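PDB 5N1P: peptidoglycan-N-acetylglucosamine deacetylase BC_1974 from Bacillus cereus, which catalyses the metal-dependent deacetylation of N-acetylglucosamine residues in peptidoglycan, releasing acetate. Local coordinates for residues Ala17-Leu20 with Asn21-Gln25; Phe32-Gly36 with Ala37-Glu41; Gly83-Ala86 with Asn87-Lys91; Ala171-Pro174 with Ala175-Gly179. All coordinates share one frame; numbering follows the deposited sequence. Where two conformers were deposited one is given.

Interaction 1 (Ala17-Leu20 with Asn21-Gln25); sequences AELL and NTLKQ
L23 N donates to L19 O at 2.9 Å, the shortest hydrogen bond between A17-L20 and N21-Q25, and an N-H...O angle of 165° makes it nearly straight. The two leucines on this rung also meet through their side chains, L19 CG lying 3.9 Å from L23 CD1. Their first torsions differ, and the side chains cross obliquely: CG of L19 is anti to its backbone N (chi1 174°), whereas CG of L23 lies beside its own N (chi1 -68°), which brings L23 CG to 3.4 Å from L19 O. Both segments belong to helix 16-25, the crossover helix of the beta-alpha-beta unit formed with parallel strands 2-9 and 31-34. L19, L20 and L23 make up the face that rests on F32 of the second strand. One residue earlier, E18 O accepts from T22 N at 3.0 Å. T22 OG1 lies 3.1 Å from the same E18 O, because the hydroxyl is set beside the backbone N, though the use of its proton is not settled. N21 lays its amide near A17 O, with ND2 at 3.3 Å but poorly angled for a bond; its OD1 instead accepts from R48 on helix 43-51.

Interaction 2 (Phe32-Gly36 with Ala37-Glu41); sequences FFLIG and ANVKE
L34 and V39 meet where strand 31-34 passes into helix 36-41, L34 CB lying 3.7 Å from V39 CG2. The rotamers single out that methyl: in V39 CG1 is anti to the backbone N (chi1 172°), which leaves CG2 beside the N, on the side facing the strand end. L34 puts its CG beside its own N (chi1 -52°), and its CD1 then comes within 3.9 Å of the same V39 CG2; the two side chains cross at about a right angle. I35 occupies the N-cap position, and its carbonyl starts the helix, with V39 N bonding to I35 O at 3.0 Å in the carbonyl plane and N38 N adding a weaker, strongly bent bond to it. This strand-to-helix junction belongs to the parallel-strand barrel of the CE4 (NodB) fold, close to the metal site: the I35 side chain is, by nearest atoms, about 5 Å from the zinc ion and about 4 Å from the side chains of its ligands D10 and H63. N38 ND2, 4.1 Å from I35 CB, also makes a weak hydrogen bond to D10 O. K40 CG passes 3.6 Å from G36 O, and the bend at chi3 (-81°) brings CE back to 3.8 Å from it.

Interaction 3 (Gly83-Ala86 with Asn87-Lys91); sequences GLIA and NIIGK
I85 and I89 pack side by side in the last turn of helix 74-89, which ends at G90, where a positive phi of 74° takes the chain out of the helix; this is a helix C-terminus closed by a glycine in the left-handed region. The I89 side chain can be followed outward over the turn before it. Its CB is 4.1 Å from I85 O. CG1 lies between the backbone N and the carbonyl carbon (chi1 65°), and this less common setting folds it back over the preceding turn, 3.4 Å from I85 O. Beyond it CD1 reaches I85 CG2 at 3.6 Å, methyl against methyl, with the two isoleucines pointing the same way. The oxygen beneath is used twice: I89 N bonds to I85 O at 3.0 Å almost linearly, and I88 N bonds to it from well above the carbonyl plane. One residue on, G90 N donates to A86 O at 2.8 Å, the last helical bond of this end. Outside the turn, I85 rests on V56 and M58 of strand 55-58, and I88 packs against V39 and V46, so this end of the helix is lodged against the strand and two neighbouring helices. K91 O, buried with no hydrogen-bonding partner in the model, is approached by A86 CA at 3.2 Å in a CH...O contact with an angle of 133° at the hydrogen.

Interaction 4 (Ala171-Pro174 with Ala175-Gly179); sequences AAVP and AILKG
The nearest thing to a flat group is the puckered P174 ring, C-gamma exo. The following A175 N necessarily lies near one face, off the ring centre, and a water lies over that same face. The methyl of T22, from helix 16-25, covers the opposite face. The ring nitrogen has no hydrogen for the turn before, and helix 167-182 kinks; on the next rung A171 O and A175 N stand 5.1 Å apart, too far for a bond. The water bridges them, donating to A171 O at 2.7 Å and accepting from A175 N at 3.0 Å. In the barrel-like CE4 (NodB) fold this helix connects strands 157-163 and 185-187, both of which pair in parallel with strand 2-9. Regular bonding resumes with I176 N to A172 O, and L177 N reaches V173 O at 2.8 Å, 167° at the hydrogen. On the buried side V173 CG1 touches L177 CD1 at 3.7 Å. This contact follows from CG1 being anti to the valine N (chi1 170°). One residue earlier I176 CD1 comes to 4.1 Å from A172 CB. V173 and I176 rest on M162, next to H163, the inferred proton donor; A171 and A175 pack on helix 138-152.

How the interactions relate
All four contacts are local, between neighbouring residues of one chain segment, yet their settings differ. Interactions 1, 2 and 4 are partly buried and interaction 3 is at the surface, about 20 Å by nearest atoms from interaction 4. The helices of interactions 1 and 4 pack on each other, L19 CD1 meeting V173 CG2 at 3.8 Å, while F32 of 32-36 fits under the leucines of interaction 1. Interaction 2 lies nearest the zinc; its V39 packs against interaction 3, V39 CG1 being 3.7 Å from I88 CD1. Interaction 1 is regular helix, interaction 4 is interrupted at proline with water replacing a bond, interaction 2 opens a helix and interaction 3 closes one.

Interaction 1 (Ala17-Leu20 with Asn21-Gln25)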
# COMPACT_ATOMS: atom_id res chain seq x y z
N ALA A 17 14.72 -1.60 -0.74
CA ALA A 17 15.74 -0.58 -0.91
C ALA A 17 15.87 -0.20 -2.39
O ALA A 17 15.95 0.97 -2.74
CB ALA A 17 17.08 -1.05 -0.33
N GLU A 18 15.86 -1.21 -3.26
CA GLU A 18 15.92 -0.95 -4.69
C GLU A 18 14.71 -0.15 -5.18
O GLU A 18 14.85 0.77 -5.99
CB GLU A 18 16.01 -2.27 -5.47
CG GLU A 18 16.04 -2.06 -6.97
CD GLU A 18 16.30 -3.34 -7.72
OE1 GLU A 18 16.45 -4.39 -7.05
OE2 GLU A 18 16.37 -3.30 -8.97
N LEU A 19 13.53 -0.51 -4.69
CA LEU A 19 12.34 0.24 -5.03
C LEU A 19 12.46 1.71 -4.61
O LEU A 19 12.14 2.61 -5.37
CB LEU A 19 11.10 -0.39 -4.38
CG LEU A 19 9.80 0.39 -4.55
CD1 LEU A 19 9.44 0.60 -6.03
CD2 LEU A 19 8.67 -0.35 -3.83
N LEU A 20 12.93 1.94 -3.39
CA LEU A 20 13.09 3.29 -2.89
C LEU A 20 14.05 4.10 -3.75
O LEU A 20 13.82 5.28 -4.00
CB LEU A 20 13.58 3.27 -1.44
CG LEU A 20 12.50 2.84 -0.46
CD1 LEU A 20 13.10 2.59 0.91
CD2 LEU A 20 11.42 3.92 -0.38
N ASN A 21 15.11 3.46 -4.23
CA ASN A 21 16.07 4.13 -5.10
C ASN A 21 15.43 4.48 -6.43
O ASN A 21 15.64 5.56 -6.97
CB ASN A 21 17.31 3.27 -5.29
CG ASN A 21 18.10 3.10 -4.00
OD1 ASN A 21 18.02 3.93 -3.10
ND2 ASN A 21 18.87 2.01 -3.92
N THR A 22 14.60 3.57 -6.95
CA THR A 22 13.91 3.80 -8.21
C THR A 22 12.93 4.97 -8.08
O THR A 22 12.87 5.84 -8.95
CB THR A 22 13.17 2.52 -8.66
OG1 THR A 22 14.14 1.50 -8.93
CG2 THR A 22 12.34 2.79 -9.92
N LEU A 23 12.17 5.00 -6.98
CA LEU A 23 11.23 6.08 -6.74
C LEU A 23 11.95 7.43 -6.65
O LEU A 23 11.51 8.43 -7.23
CB LEU A 23 10.42 5.81 -5.47
CG LEU A 23 9.46 4.62 -5.59
CD1 LEU A 23 8.90 4.22 -4.23
CD2 LEU A 23 8.35 4.95 -6.58
N LYS A 24 13.07 7.46 -5.94
CA LYS A 24 13.85 8.68 -5.77
C LYS A 24 14.41 9.19 -7.10
O LYS A 24 14.41 10.39 -7.36
CB LYS A 24 15.00 8.46 -4.78
CG LYS A 24 15.81 9.72 -4.49
CD LYS A 24 16.97 9.43 -3.56
CE LYS A 24 16.49 9.00 -2.18
NZ LYS A 24 17.62 8.86 -1.22
N GLN A 25 14.89 8.26 -7.94
CA GLN A 25 15.45 8.61 -9.25
C GLN A 25 14.41 9.21 -10.20
O GLN A 25 14.77 9.89 -11.16
CB GLN A 25 16.09 7.37 -9.87
CG GLN A 25 17.42 6.99 -9.23
CD GLN A 25 17.84 5.55 -9.51
OE1 GLN A 25 17.21 4.87 -10.31
NE2 GLN A 25 18.90 5.10 -8.85

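Interaction 2 (Phe32-Gly36 with Ala37-Glu41)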
# COMPACT_ATOMS: atom_id res chain seq x y z
N PHE A 32 3.32 2.84 1.52
CA PHE A 32 3.72 1.49 1.89
C PHE A 32 2.85 0.99 3.02
O PHE A 32 2.66 1.71 3.99
CB PHE A 32 5.19 1.46 2.34
CG PHE A 32 6.16 1.73 1.23
CD1 PHE A 32 6.50 3.02 0.87
CD2 PHE A 32 6.70 0.67 0.51
CE1 PHE A 32 7.37 3.26 -0.18
CE2 PHE A 32 7.58 0.90 -0.53
CZ PHE A 32 7.92 2.20 -0.88
N PHE A 33 2.36 -0.24 2.92
CA PHE A 33 1.53 -0.84 3.97
C PHE A 33 2.26 -2.06 4.51
O PHE A 33 2.46 -3.05 3.80
CB PHE A 33 0.14 -1.20 3.41
CG PHE A 33 -0.68 0.01 3.04
CD1 PHE A 33 -1.21 0.83 4.03
CD2 PHE A 33 -0.95 0.30 1.71
CE1 PHE A 33 -2.00 1.92 3.71
CE2 PHE A 33 -1.73 1.41 1.37
CZ PHE A 33 -2.25 2.22 2.36
N LEU A 34 2.69 -1.95 5.76
CA LEU A 34 3.68 -2.86 6.31
C LEU A 34 3.09 -3.91 7.24
O LEU A 34 2.15 -3.62 7.98
CB LEU A 34 4.74 -2.06 7.08
CG LEU A 34 5.39 -0.89 6.33
CD1 LEU A 34 6.51 -0.34 7.22
CD2 LEU A 34 5.90 -1.36 4.99
N ILE A 35 3.68 -5.10 7.21
CA ILE A 35 3.30 -6.19 8.11
C ILE A 35 4.20 -6.16 9.33
O ILE A 35 5.40 -6.00 9.21
CB ILE A 35 3.40 -7.54 7.41
CG1 ILE A 35 2.36 -7.61 6.29
CG2 ILE A 35 3.22 -8.67 8.42
CD1 ILE A 35 2.40 -8.89 5.48
N GLY A 36 3.61 -6.29 10.52
CA GLY A 36 4.35 -6.10 11.76
C GLY A 36 5.64 -6.89 11.90
O GLY A 36 6.65 -6.34 12.33
N ALA A 37 5.63 -8.18 11.54
CA ALA A 37 6.85 -8.97 11.64
C ALA A 37 7.98 -8.39 10.79
O ALA A 37 9.14 -8.42 11.18
CB ALA A 37 6.58 -10.42 11.24
N ASN A 38 7.62 -7.81 9.64
CA ASN A 38 8.64 -7.23 8.76
C ASN A 38 9.11 -5.85 9.25
O ASN A 38 10.24 -5.44 9.00
CB ASN A 38 8.12 -7.15 7.33
CG ASN A 38 7.89 -8.52 6.73
OD1 ASN A 38 8.47 -9.51 7.17
ND2 ASN A 38 7.03 -8.59 5.72
N VAL A 39 8.23 -5.14 9.95
CA VAL A 39 8.63 -3.90 10.60
C VAL A 39 9.74 -4.20 11.61
O VAL A 39 10.73 -3.48 11.72
CB VAL A 39 7.43 -3.23 11.29
CG1 VAL A 39 7.88 -2.05 12.14
CG2 VAL A 39 6.40 -2.78 10.25
N LYS A 40 9.57 -5.30 12.33
CA LYS A 40 10.54 -5.68 13.34
C LYS A 40 11.86 -6.13 12.72
O LYS A 40 12.93 -5.85 13.25
CB LYS A 40 9.95 -6.77 14.24
CG LYS A 40 8.87 -6.23 15.18
CD LYS A 40 8.38 -7.29 16.16
CE LYS A 40 7.34 -8.21 15.54
NZ LYS A 40 6.49 -8.84 16.60
N GLU A 41 11.78 -6.81 11.58
CA GLU A 41 13.00 -7.33 10.95
C GLU A 41 13.75 -6.26 10.17
O GLU A 41 14.98 -6.30 10.09
CB GLU A 41 12.67 -8.51 10.03
CG GLU A 41 13.92 -9.06 9.34
CD GLU A 41 13.68 -10.33 8.55
OE1 GLU A 41 12.50 -10.73 8.41
OE2 GLU A 41 14.67 -10.92 8.07

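Interaction 3 (Gly83-Ala86 with Asn87-Lys91)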
# COMPACT_ATOMS: atom_id res chain seq x y z
N GLY A 83 1.90 0.81 16.65
CA GLY A 83 2.86 1.05 17.72
C GLY A 83 4.28 0.67 17.31
O GLY A 83 5.23 1.37 17.67
N LEU A 84 4.43 -0.43 16.58
CA LEU A 84 5.74 -0.85 16.09
C LEU A 84 6.35 0.19 15.15
O LEU A 84 7.54 0.51 15.24
CB LEU A 84 5.63 -2.19 15.36
CG LEU A 84 5.32 -3.39 16.26
CD1 LEU A 84 5.10 -4.64 15.40
CD2 LEU A 84 6.45 -3.62 17.25
N ILE A 85 5.52 0.71 14.25
CA ILE A 85 5.98 1.75 13.34
C ILE A 85 6.35 3.02 14.12
O ILE A 85 7.41 3.63 13.88
CB ILE A 85 4.92 2.02 12.27
CG1 ILE A 85 4.80 0.80 11.36
CG2 ILE A 85 5.29 3.25 11.44
CD1 ILE A 85 3.57 0.80 10.48
N ALA A 86 5.49 3.41 15.07
CA ALA A 86 5.71 4.63 15.85
C ALA A 86 7.00 4.57 16.64
O ALA A 86 7.65 5.59 16.87
CB ALA A 86 4.53 4.89 16.77
N ASN A 87 7.39 3.37 17.07
CA ASN A 87 8.62 3.18 17.83
C ASN A 87 9.84 3.59 17.02
O ASN A 87 10.88 3.98 17.57
CB ASN A 87 8.78 1.72 18.26
CG ASN A 87 7.82 1.34 19.37
OD1 ASN A 87 7.42 2.18 20.17
ND2 ASN A 87 7.47 0.06 19.43
N ILE A 88 9.73 3.46 15.70
CA ILE A 88 10.82 3.75 14.80
C ILE A 88 10.78 5.20 14.32
O ILE A 88 11.79 5.91 14.41
CB ILE A 88 10.79 2.82 13.57
CG1 ILE A 88 10.85 1.36 14.01
CG2 ILE A 88 11.94 3.16 12.60
CD1 ILE A 88 10.56 0.37 12.88
N ILE A 89 9.62 5.63 13.83
CA ILE A 89 9.57 6.96 13.20
C ILE A 89 8.93 8.07 14.04
O ILE A 89 8.90 9.23 13.61
CB ILE A 89 8.85 6.88 11.83
CG1 ILE A 89 7.38 6.49 11.98
CG2 ILE A 89 9.57 5.91 10.92
CD1 ILE A 89 6.60 6.54 10.66
N GLY A 90 8.44 7.75 15.23
CA GLY A 90 7.91 8.76 16.13
C GLY A 90 6.54 9.30 15.72
O GLY A 90 6.07 10.30 16.25
N LYS A 91 5.93 8.64 14.74
CA LYS A 91 4.61 9.04 14.25
C LYS A 91 3.71 7.82 14.28
O LYS A 91 4.17 6.73 13.95
CB LYS A 91 4.72 9.60 12.83
CG LYS A 91 3.40 9.89 12.14
CD LYS A 91 3.60 10.15 10.65
CE LYS A 91 2.25 10.20 9.92
NZ LYS A 91 2.38 10.23 8.43
O HOH W 1 4.97 2.81 19.98

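Interaction 4 (Ala171-Pro174 with Ala175-Gly179)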
# COMPACT_ATOMS: atom_id res chain seq x y z
N ALA A 171 10.38 -4.40 -10.46
CA ALA A 171 10.91 -4.21 -11.81
C ALA A 171 9.93 -3.50 -12.74
O ALA A 171 10.32 -2.91 -13.74
CB ALA A 171 11.31 -5.55 -12.40
N ALA A 172 8.65 -3.56 -12.41
CA ALA A 172 7.63 -2.97 -13.25
C ALA A 172 7.51 -1.46 -13.03
O ALA A 172 6.96 -0.75 -13.85
CB ALA A 172 6.26 -3.64 -12.99
N VAL A 173 8.05 -0.99 -11.91
CA VAL A 173 7.78 0.39 -11.51
C VAL A 173 8.33 1.45 -12.50
O VAL A 173 7.61 2.40 -12.81
CB VAL A 173 8.29 0.62 -10.08
CG1 VAL A 173 8.24 2.09 -9.71
CG2 VAL A 173 7.39 -0.15 -9.13
N PRO A 174 9.56 1.29 -13.03
CA PRO A 174 9.99 2.31 -14.01
C PRO A 174 9.02 2.48 -15.20
O PRO A 174 8.72 3.61 -15.56
CB PRO A 174 11.35 1.79 -14.49
CG PRO A 174 11.87 1.04 -13.33
CD PRO A 174 10.66 0.35 -12.72
N ALA A 175 8.53 1.38 -15.77
CA ALA A 175 7.61 1.47 -16.91
C ALA A 175 6.25 2.03 -16.50
O ALA A 175 5.57 2.67 -17.31
CB ALA A 175 7.45 0.11 -17.56
N ILE A 176 5.84 1.75 -15.27
CA ILE A 176 4.58 2.29 -14.77
C ILE A 176 4.70 3.80 -14.59
O ILE A 176 3.80 4.55 -14.97
CB ILE A 176 4.19 1.64 -13.42
CG1 ILE A 176 3.75 0.20 -13.63
CG2 ILE A 176 3.07 2.44 -12.75
CD1 ILE A 176 3.62 -0.58 -12.33
N LEU A 177 5.82 4.24 -14.02
CA LEU A 177 6.05 5.66 -13.80
C LEU A 177 6.05 6.41 -15.13
O LEU A 177 5.34 7.40 -15.29
CB LEU A 177 7.36 5.88 -13.05
CG LEU A 177 7.37 5.39 -11.60
CD1 LEU A 177 8.76 5.49 -10.97
CD2 LEU A 177 6.38 6.17 -10.77
N LYS A 178 6.83 5.91 -16.09
CA LYS A 178 6.89 6.50 -17.42
C LYS A 178 5.52 6.54 -18.10
O LYS A 178 5.10 7.58 -18.62
CB LYS A 178 7.88 5.73 -18.29
CG LYS A 178 8.06 6.31 -19.69
CD LYS A 178 9.04 5.48 -20.49
CE LYS A 178 9.40 6.18 -21.80
NZ LYS A 178 10.30 5.35 -22.64
N GLY A 179 4.83 5.41 -18.09
CA GLY A 179 3.53 5.31 -18.71
C GLY A 179 2.49 6.24 -18.13
O GLY A 179 1.64 6.76 -18.85
O HOH W 2 9.66 -1.42 -15.93